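Local coordinates for putative pachytene checkpoint protein 2 (Caenorhabditis elegans, PDB 4XGU) that binds and hydrolyses ATP as an AAA+ protein remodeler and probably plays a key role in chromosome recombination during meiosis, at residues B[13-18]-B[34-39]; B[342-347]-B[406-411]; B[376-381]-B[411-416]. All coordinates share one frame; numbering follows the deposited sequence.

Contact 1 (B[13-18]-B[34-39]); sequences AEIRIC and EELIKA
Helix 30-41 lies over one face of the small mixed sheet of the Pch2 N-terminal domain, and here Ala13 and Ile15 of the sheet's middle strand meet Leu36 and Ile37 of the helix. The two short axes pass 10.7 Å apart and their directions differ by 116°, so the helix runs across the strand rather than along it. Ile15 carries much of the contact. With CG1 anti to its own carbonyl carbon (chi1 -60°) and the chain then extended (chi2 177°), its CD1 methyl projects from the strand and stops 3.6 Å from CD1 of Ile37. The same methyl also lies 3.7 Å from Ile37 CG1, so it packs alongside the last bond of that isoleucine, and the two side chains meet at a slant. Leu36 adds a looser touch from the preceding helix position, its CD2 coming to 4.3 Å from Ile15 CD1. Two residues earlier on the strand, the short Ala13 contributes its CB, 3.9 Å from Ile37 CD1; a single methyl of the helix thus contacts both inward-facing residues of the strand. This is the alternation of a sheet covered on one side by a helix: Ala13 and Ile15 point at the helix, whereas Glu14 between them points away and hydrogen-bonds through OE2 to His195 ND1 on helix 185-199 of the ATPase part. No hydrogen bond crosses the contact; all four touching side chains are buried and apolar. Strand 12-16 is held by its backbone between strands 68-72 and 95-98, whose side chains widen the apolar layer: Leu69 touches Ile15 and Leu36, while Ile95 touches Ala13 and Ile37.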
loop_
_atom_site.group_PDB
_atom_site.type_symbol
_atom_site.label_atom_id
_atom_site.label_comp_id
_atom_site.label_asym_id
_atom_site.label_seq_id
_atom_site.Cartn_x
_atom_site.Cartn_y
_atom_site.Cartn_z
ATOM N N ALA B 13 -33.267 45.126 -10.142
ATOM C CA ALA B 13 -33.521 45.787 -8.875
ATOM C C ALA B 13 -34.225 44.844 -7.905
ATOM O O ALA B 13 -35.257 44.254 -8.230
ATOM C CB ALA B 13 -34.339 47.049 -9.086
ATOM N N GLU B 14 -33.649 44.699 -6.718
ATOM C CA GLU B 14 -34.230 43.875 -5.671
ATOM C C GLU B 14 -34.774 44.784 -4.583
ATOM O O GLU B 14 -34.066 45.658 -4.091
ATOM C CB GLU B 14 -33.193 42.909 -5.097
ATOM C CG GLU B 14 -32.472 42.082 -6.151
ATOM C CD GLU B 14 -31.252 41.361 -5.602
ATOM O OE1 GLU B 14 -31.074 41.350 -4.364
ATOM O OE2 GLU B 14 -30.471 40.809 -6.410
ATOM N N ILE B 15 -36.036 44.586 -4.219
ATOM C CA ILE B 15 -36.672 45.431 -3.219
ATOM C C ILE B 15 -37.279 44.599 -2.099
ATOM O O ILE B 15 -38.150 43.764 -2.337
ATOM C CB ILE B 15 -37.771 46.304 -3.848
ATOM C CG1 ILE B 15 -37.180 47.203 -4.936
ATOM C CG2 ILE B 15 -38.466 47.138 -2.785
ATOM C CD1 ILE B 15 -38.216 48.038 -5.663
ATOM N N ARG B 16 -36.813 44.826 -0.876
ATOM C CA ARG B 16 -37.354 44.131 0.285
ATOM C C ARG B 16 -38.511 44.911 0.900
ATOM O O ARG B 16 -38.325 46.027 1.390
ATOM C CB ARG B 16 -36.266 43.905 1.337
ATOM C CG ARG B 16 -36.715 43.042 2.505
ATOM C CD ARG B 16 -36.037 43.451 3.798
ATOM N NE ARG B 16 -34.586 43.525 3.667
ATOM C CZ ARG B 16 -33.778 43.969 4.624
ATOM N NH1 ARG B 16 -34.284 44.376 5.781
ATOM N NH2 ARG B 16 -32.468 44.007 4.428
ATOM N N ILE B 17 -39.703 44.324 0.875
ATOM C CA ILE B 17 -40.865 44.931 1.520
ATOM C C ILE B 17 -41.058 44.412 2.940
ATOM O O ILE B 17 -40.388 43.470 3.367
ATOM C CB ILE B 17 -42.158 44.672 0.731
ATOM C CG1 ILE B 17 -42.233 43.205 0.307
ATOM C CG2 ILE B 17 -42.241 45.589 -0.476
ATOM C CD1 ILE B 17 -43.447 42.876 -0.527
ATOM N N CYS B 18 -41.979 45.034 3.667
ATOM C CA CYS B 18 -42.309 44.597 5.017
ATOM C C CYS B 18 -43.105 43.302 4.977
ATOM O O CYS B 18 -43.741 42.989 3.972
ATOM C CB CYS B 18 -43.102 45.674 5.762
ATOM S SG CYS B 18 -42.133 46.634 6.951
ATOM N N GLU B 34 -41.989 51.214 -9.365
ATOM C CA GLU B 34 -41.150 51.583 -10.496
ATOM C C GLU B 34 -40.744 53.052 -10.410
ATOM O O GLU B 34 -39.649 53.432 -10.832
ATOM C CB GLU B 34 -41.871 51.298 -11.813
ATOM C CG GLU B 34 -40.993 51.449 -13.039
ATOM C CD GLU B 34 -41.595 50.806 -14.269
ATOM O OE1 GLU B 34 -40.932 50.823 -15.330
ATOM O OE2 GLU B 34 -42.726 50.280 -14.176
ATOM N N GLU B 35 -41.634 53.868 -9.855
ATOM C CA GLU B 35 -41.350 55.276 -9.627
ATOM C C GLU B 35 -40.251 55.411 -8.575
ATOM O O GLU B 35 -39.341 56.233 -8.710
ATOM C CB GLU B 35 -42.622 56.015 -9.196
ATOM C CG GLU B 35 -42.922 57.297 -9.977
ATOM C CD GLU B 35 -43.206 57.056 -11.456
ATOM O OE1 GLU B 35 -43.388 55.886 -11.862
ATOM O OE2 GLU B 35 -43.251 58.048 -12.216
ATOM N N LEU B 36 -40.340 54.588 -7.534
ATOM C CA LEU B 36 -39.313 54.518 -6.496
ATOM C C LEU B 36 -37.941 54.200 -7.079
ATOM O O LEU B 36 -36.946 54.830 -6.728
ATOM C CB LEU B 36 -39.681 53.464 -5.453
ATOM C CG LEU B 36 -38.556 53.039 -4.506
ATOM C CD1 LEU B 36 -38.172 54.177 -3.571
ATOM C CD2 LEU B 36 -38.929 51.786 -3.719
ATOM N N ILE B 37 -37.900 53.214 -7.967
ATOM C CA ILE B 37 -36.648 52.772 -8.565
ATOM C C ILE B 37 -36.059 53.842 -9.483
ATOM O O ILE B 37 -34.842 54.014 -9.544
ATOM C CB ILE B 37 -36.849 51.460 -9.342
ATOM C CG1 ILE B 37 -37.269 50.350 -8.379
ATOM C CG2 ILE B 37 -35.580 51.055 -10.065
ATOM C CD1 ILE B 37 -37.641 49.063 -9.065
ATOM N N LYS B 38 -36.919 54.575 -10.184
ATOM C CA LYS B 38 -36.452 55.663 -11.034
ATOM C C LYS B 38 -35.813 56.763 -10.189
ATOM O O LYS B 38 -34.785 57.329 -10.562
ATOM C CB LYS B 38 -37.598 56.234 -11.870
ATOM N N ALA B 39 -36.421 57.050 -9.042
ATOM C CA ALA B 39 -35.924 58.098 -8.157
ATOM C C ALA B 39 -34.647 57.666 -7.446
ATOM O O ALA B 39 -33.736 58.466 -7.244
ATOM C CB ALA B 39 -36.991 58.486 -7.140
#

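Contact 2 (B[342-347]-B[406-411]); sequences GVVIDN and PNCMNL
Val344 and Asp346 approach the first turn of helix 405-420 from an irregular but extended backbone, with CA atoms 7.6 Å apart for Val344 and Cys408 and 8.8 Å apart for Asp346 and Pro406, so that the loop and the helix run in opposing order. Both loop residues turn their side chains to the helix. The side chains of Asp346 and Pro406 meet from opposing sides, and the carboxylate oxygen OD2 comes within 3.2 Å of Pro406 CD. This ring carbon is bonded to the proline nitrogen and is therefore probably slightly polarised, which makes it a tolerable neighbour for an anionic oxygen. The aspartate is placed there by a first torsion that sets CG anti to the backbone N (chi1 -166°). Its OD2 accepts a hydrogen bond from the amide of Leu405, the residue just before Pro406, while OD1 accepts one from the amide of Val349 farther along its own loop. The carboxylate therefore ties the loop to the start of the helix, where a negative charge would probably be stabilised by the helix dipole. Deeper in, the chemistry is apolar: Val344 CG2 faces the sulfur of Cys408, with SG 4.4 Å away, a loose contact between two buried side chains. The segment 342-347 follows helix 324-340, which it leaves through Gly342 at positive phi (86°), and Val344 still packs on Leu338 of that helix. Cys408 touches Ile335 on the same helix, so this helix backs both the valine and the cysteine, while Pro406 rests on Phe368 of helix 367-378; the start of helix 405-420 thus lies between the loop, helix 324-340 and helix 367-378 of the AAA+ lid.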
loop_
_atom_site.group_PDB
_atom_site.type_symbol
_atom_site.label_atom_id
_atom_site.label_comp_id
_atom_site.label_asym_id
_atom_site.label_seq_id
_atom_site.Cartn_x
_atom_site.Cartn_y
_atom_site.Cartn_z
ATOM N N GLY B 342 -20.519 54.516 16.708
ATOM C CA GLY B 342 -20.021 55.523 17.628
ATOM C C GLY B 342 -18.759 55.126 18.368
ATOM O O GLY B 342 -18.335 55.816 19.297
ATOM N N VAL B 343 -18.155 54.016 17.963
ATOM C CA VAL B 343 -16.910 53.567 18.579
ATOM C C VAL B 343 -15.768 54.507 18.204
ATOM O O VAL B 343 -14.994 54.939 19.062
ATOM C CB VAL B 343 -16.560 52.125 18.166
ATOM C CG1 VAL B 343 -15.144 51.777 18.591
ATOM C CG2 VAL B 343 -17.559 51.147 18.767
ATOM N N VAL B 344 -15.677 54.826 16.917
ATOM C CA VAL B 344 -14.690 55.784 16.433
ATOM C C VAL B 344 -15.347 57.132 16.136
ATOM O O VAL B 344 -16.054 57.283 15.138
ATOM C CB VAL B 344 -13.974 55.268 15.167
ATOM C CG1 VAL B 344 -13.083 56.353 14.576
ATOM C CG2 VAL B 344 -13.161 54.023 15.490
ATOM N N ILE B 345 -15.118 58.101 17.016
ATOM C CA ILE B 345 -15.656 59.448 16.838
ATOM C C ILE B 345 -14.531 60.475 16.822
ATOM O O ILE B 345 -13.636 60.443 17.667
ATOM C CB ILE B 345 -16.665 59.822 17.951
ATOM C CG1 ILE B 345 -17.880 58.892 17.918
ATOM C CG2 ILE B 345 -17.110 61.270 17.817
ATOM C CD1 ILE B 345 -18.931 59.229 18.957
ATOM N N ASP B 346 -14.579 61.379 15.848
ATOM C CA ASP B 346 -13.612 62.462 15.759
ATOM C C ASP B 346 -14.241 63.674 15.081
ATOM O O ASP B 346 -14.600 63.622 13.905
ATOM C CB ASP B 346 -12.360 62.011 15.001
ATOM C CG ASP B 346 -11.198 62.976 15.162
ATOM O OD1 ASP B 346 -11.375 64.184 14.905
ATOM O OD2 ASP B 346 -10.101 62.524 15.551
ATOM N N ASN B 347 -14.376 64.760 15.833
ATOM C CA ASN B 347 -14.915 65.999 15.291
ATOM C C ASN B 347 -13.817 66.952 14.822
ATOM O O ASN B 347 -14.098 67.947 14.156
ATOM C CB ASN B 347 -15.803 66.691 16.326
ATOM C CG ASN B 347 -17.188 66.080 16.404
ATOM O OD1 ASN B 347 -17.615 65.612 17.459
ATOM N ND2 ASN B 347 -17.897 66.080 15.280
ATOM N N PRO B 406 -6.832 59.947 14.466
ATOM C CA PRO B 406 -5.374 59.781 14.405
ATOM C C PRO B 406 -4.867 58.604 15.238
ATOM O O PRO B 406 -3.974 57.882 14.795
ATOM C CB PRO B 406 -4.847 61.104 14.967
ATOM C CG PRO B 406 -5.929 62.081 14.694
ATOM C CD PRO B 406 -7.196 61.311 14.893
ATOM N N ASN B 407 -5.432 58.417 16.427
ATOM C CA ASN B 407 -5.049 57.292 17.272
ATOM C C ASN B 407 -5.514 55.964 16.687
ATOM O O ASN B 407 -4.839 54.943 16.822
ATOM C CB ASN B 407 -5.607 57.467 18.684
ATOM C CG ASN B 407 -4.518 57.673 19.716
ATOM O OD1 ASN B 407 -3.390 57.209 19.543
ATOM N ND2 ASN B 407 -4.848 58.371 20.797
ATOM N N CYS B 408 -6.673 55.990 16.034
ATOM C CA CYS B 408 -7.236 54.804 15.400
ATOM C C CYS B 408 -6.279 54.202 14.379
ATOM O O CYS B 408 -6.105 52.986 14.315
ATOM C CB CYS B 408 -8.565 55.144 14.730
ATOM S SG CYS B 408 -9.155 53.880 13.596
ATOM N N MET B 409 -5.666 55.068 13.580
ATOM C CA MET B 409 -4.675 54.646 12.600
ATOM C C MET B 409 -3.460 54.042 13.299
ATOM O O MET B 409 -2.888 53.055 12.835
ATOM C CB MET B 409 -4.260 55.830 11.726
ATOM C CG MET B 409 -4.350 55.571 10.233
ATOM S SD MET B 409 -5.981 55.025 9.694
ATOM C CE MET B 409 -7.011 56.340 10.328
ATOM N N ASN B 410 -3.079 54.637 14.426
ATOM C CA ASN B 410 -1.929 54.165 15.183
ATOM C C ASN B 410 -2.209 52.816 15.844
ATOM O O ASN B 410 -1.338 51.948 15.892
ATOM C CB ASN B 410 -1.524 55.197 16.237
ATOM C CG ASN B 410 -0.027 55.216 16.492
ATOM O OD1 ASN B 410 0.709 55.980 15.866
ATOM N ND2 ASN B 410 0.430 54.373 17.414
ATOM N N LEU B 411 -3.429 52.642 16.344
ATOM C CA LEU B 411 -3.801 51.397 17.008
ATOM C C LEU B 411 -3.963 50.264 16.003
ATOM O O LEU B 411 -3.551 49.132 16.259
ATOM C CB LEU B 411 -5.090 51.569 17.812
ATOM C CG LEU B 411 -5.044 52.522 19.010
ATOM C CD1 LEU B 411 -6.301 52.378 19.855
ATOM C CD2 LEU B 411 -3.792 52.293 19.850
#

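Contact 3 (B[376-381]-B[411-416]); sequences AQEARG and LFLEAV
Ala379 and Val416 supply the apolar centre of this contact, where CB of the alanine lies 3.6 Å from the CG1 methyl of the valine. Their CA atoms are only 6.0 Å apart, a closeness consistent with the small alanine side chain. In Val416 the first torsion (chi1 168°) puts CG1 anti to the backbone N and sends it to the chain at the end of helix 367-378. A second apolar touch is made one turn earlier on helix 405-420: Leu413 CD1 reaches Glu378 CG, 3.9 Å away, so the glutamate takes part through its aliphatic stem. Leu413 and Val416, three positions apart, present neighbouring side chains on one flank of their helix, and Glu378 and Ala379 answer them with consecutive residues. The bound ADP is about 13 Å from the side chain of Ala379.

The CG1 methyl of Val416 also lies 3.7 Å from the carbonyl oxygen of Glu378, a van der Waals approach, and no hydrogen bond passes between the two segments.

The charge of Glu378 has its partner four residues earlier: the chain bends at its second torsion (chi2 -71°), and OE2 forms a salt bridge with Lys374 NZ. The carboxylate thereby has a charged partner, while the stem stays against Leu413.

The contact packs the last part of helix 367-378 and the turn after it against the second half of helix 405-420 in the all-helical lid. Ile375 of helix 367-378 touches both Leu413 and Val416, and Leu390 of helix 384-397 meets Val416 as well, so that the valine lies where three lid helices converge.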
loop_
_atom_site.group_PDB
_atom_site.type_symbol
_atom_site.label_atom_id
_atom_site.label_comp_id
_atom_site.label_asym_id
_atom_site.label_seq_id
_atom_site.Cartn_x
_atom_site.Cartn_y
_atom_site.Cartn_z
ATOM N N ALA B 376 -2.130 48.962 5.116
ATOM C CA ALA B 376 -2.478 47.865 4.221
ATOM C C ALA B 376 -1.225 47.220 3.634
ATOM O O ALA B 376 -1.202 46.017 3.370
ATOM C CB ALA B 376 -3.394 48.358 3.114
ATOM N N GLN B 377 -0.187 48.030 3.436
ATOM C CA GLN B 377 1.097 47.529 2.957
ATOM C C GLN B 377 1.789 46.679 4.018
ATOM O O GLN B 377 2.544 45.763 3.695
ATOM C CB GLN B 377 2.011 48.685 2.544
ATOM C CG GLN B 377 1.814 49.172 1.117
ATOM C CD GLN B 377 2.864 50.189 0.709
ATOM O OE1 GLN B 377 3.450 50.867 1.554
ATOM N NE2 GLN B 377 3.112 50.292 -0.590
ATOM N N GLU B 378 1.530 46.989 5.285
ATOM C CA GLU B 378 2.138 46.249 6.383
ATOM C C GLU B 378 1.356 44.976 6.687
ATOM O O GLU B 378 1.854 44.088 7.374
ATOM C CB GLU B 378 2.231 47.115 7.644
ATOM C CG GLU B 378 2.842 48.502 7.448
ATOM C CD GLU B 378 4.338 48.475 7.180
ATOM O OE1 GLU B 378 4.914 47.373 7.051
ATOM O OE2 GLU B 378 4.945 49.564 7.099
ATOM N N ALA B 379 0.136 44.890 6.168
ATOM C CA ALA B 379 -0.750 43.768 6.467
ATOM C C ALA B 379 -0.843 42.782 5.309
ATOM O O ALA B 379 -1.918 42.262 5.020
ATOM C CB ALA B 379 -2.137 44.278 6.826
ATOM N N ARG B 380 0.284 42.518 4.659
ATOM C CA ARG B 380 0.295 41.671 3.471
ATOM C C ARG B 380 0.000 40.203 3.775
ATOM O O ARG B 380 -0.655 39.522 2.987
ATOM C CB ARG B 380 1.639 41.797 2.750
ATOM C CG ARG B 380 1.786 43.098 1.980
ATOM C CD ARG B 380 3.069 43.145 1.167
ATOM N NE ARG B 380 3.032 44.222 0.180
ATOM C CZ ARG B 380 4.095 44.915 -0.213
ATOM N NH1 ARG B 380 5.289 44.652 0.300
ATOM N NH2 ARG B 380 3.963 45.877 -1.116
ATOM N N GLY B 381 0.476 39.719 4.917
ATOM C CA GLY B 381 0.295 38.324 5.280
ATOM C C GLY B 381 -1.104 37.962 5.749
ATOM O O GLY B 381 -1.523 36.810 5.637
ATOM N N LEU B 411 -3.429 52.642 16.344
ATOM C CA LEU B 411 -3.801 51.397 17.008
ATOM C C LEU B 411 -3.963 50.264 16.003
ATOM O O LEU B 411 -3.551 49.132 16.259
ATOM C CB LEU B 411 -5.090 51.569 17.812
ATOM C CG LEU B 411 -5.044 52.522 19.010
ATOM C CD1 LEU B 411 -6.301 52.378 19.855
ATOM C CD2 LEU B 411 -3.792 52.293 19.850
ATOM N N PHE B 412 -4.570 50.578 14.861
ATOM C CA PHE B 412 -4.755 49.599 13.797
ATOM C C PHE B 412 -3.416 49.037 13.346
ATOM O O PHE B 412 -3.271 47.829 13.161
ATOM C CB PHE B 412 -5.494 50.221 12.610
ATOM C CG PHE B 412 -6.951 49.855 12.541
ATOM C CD1 PHE B 412 -7.357 48.700 11.895
ATOM C CD2 PHE B 412 -7.913 50.666 13.119
ATOM C CE1 PHE B 412 -8.695 48.359 11.830
ATOM C CE2 PHE B 412 -9.255 50.330 13.055
ATOM C CZ PHE B 412 -9.646 49.176 12.410
ATOM N N LEU B 413 -2.437 49.920 13.183
ATOM C CA LEU B 413 -1.099 49.508 12.775
ATOM C C LEU B 413 -0.470 48.568 13.804
ATOM O O LEU B 413 0.175 47.582 13.443
ATOM C CB LEU B 413 -0.205 50.730 12.562
ATOM C CG LEU B 413 1.187 50.445 11.996
ATOM C CD1 LEU B 413 1.087 49.947 10.561
ATOM C CD2 LEU B 413 2.063 51.684 12.084
ATOM N N GLU B 414 -0.666 48.871 15.084
ATOM C CA GLU B 414 -0.119 48.038 16.147
ATOM C C GLU B 414 -0.747 46.650 16.152
ATOM O O GLU B 414 -0.057 45.648 16.344
ATOM C CB GLU B 414 -0.314 48.700 17.510
ATOM C CG GLU B 414 0.855 49.563 17.949
ATOM C CD GLU B 414 1.118 49.462 19.437
ATOM O OE1 GLU B 414 2.258 49.751 19.862
ATOM O OE2 GLU B 414 0.187 49.088 20.183
ATOM N N ALA B 415 -2.058 46.597 15.942
ATOM C CA ALA B 415 -2.772 45.327 15.915
ATOM C C ALA B 415 -2.304 44.465 14.748
ATOM O O ALA B 415 -2.128 43.254 14.895
ATOM C CB ALA B 415 -4.272 45.563 15.835
ATOM N N VAL B 416 -2.103 45.095 13.593
ATOM C CA VAL B 416 -1.604 44.403 12.408
ATOM C C VAL B 416 -0.265 43.732 12.692
ATOM O O VAL B 416 -0.083 42.546 12.412
ATOM C CB VAL B 416 -1.439 45.365 11.213
ATOM C CG1 VAL B 416 -0.643 44.701 10.101
ATOM C CG2 VAL B 416 -2.796 45.826 10.702
#

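How the contacts relate
Contact 1 belongs to the N-terminal domain and is remote from the other two, its centre about 36 Å from that of contact 2 and about 40 Å from that of contact 3. It is entirely buried and hydrocarbon throughout, a helix covering a sheet. Contacts 2 and 3 both use helix 405-420 of the lid, share Leu411, and lie with centres about 16 Å apart; one sets a loop against the start of the helix, the other packs a helix end further along it. Each is only partly buried, pairing an apolar inner touch with an acidic residue whose charge is satisfied outside the segments, by backbone amides in contact 2 and a lysine in contact 3.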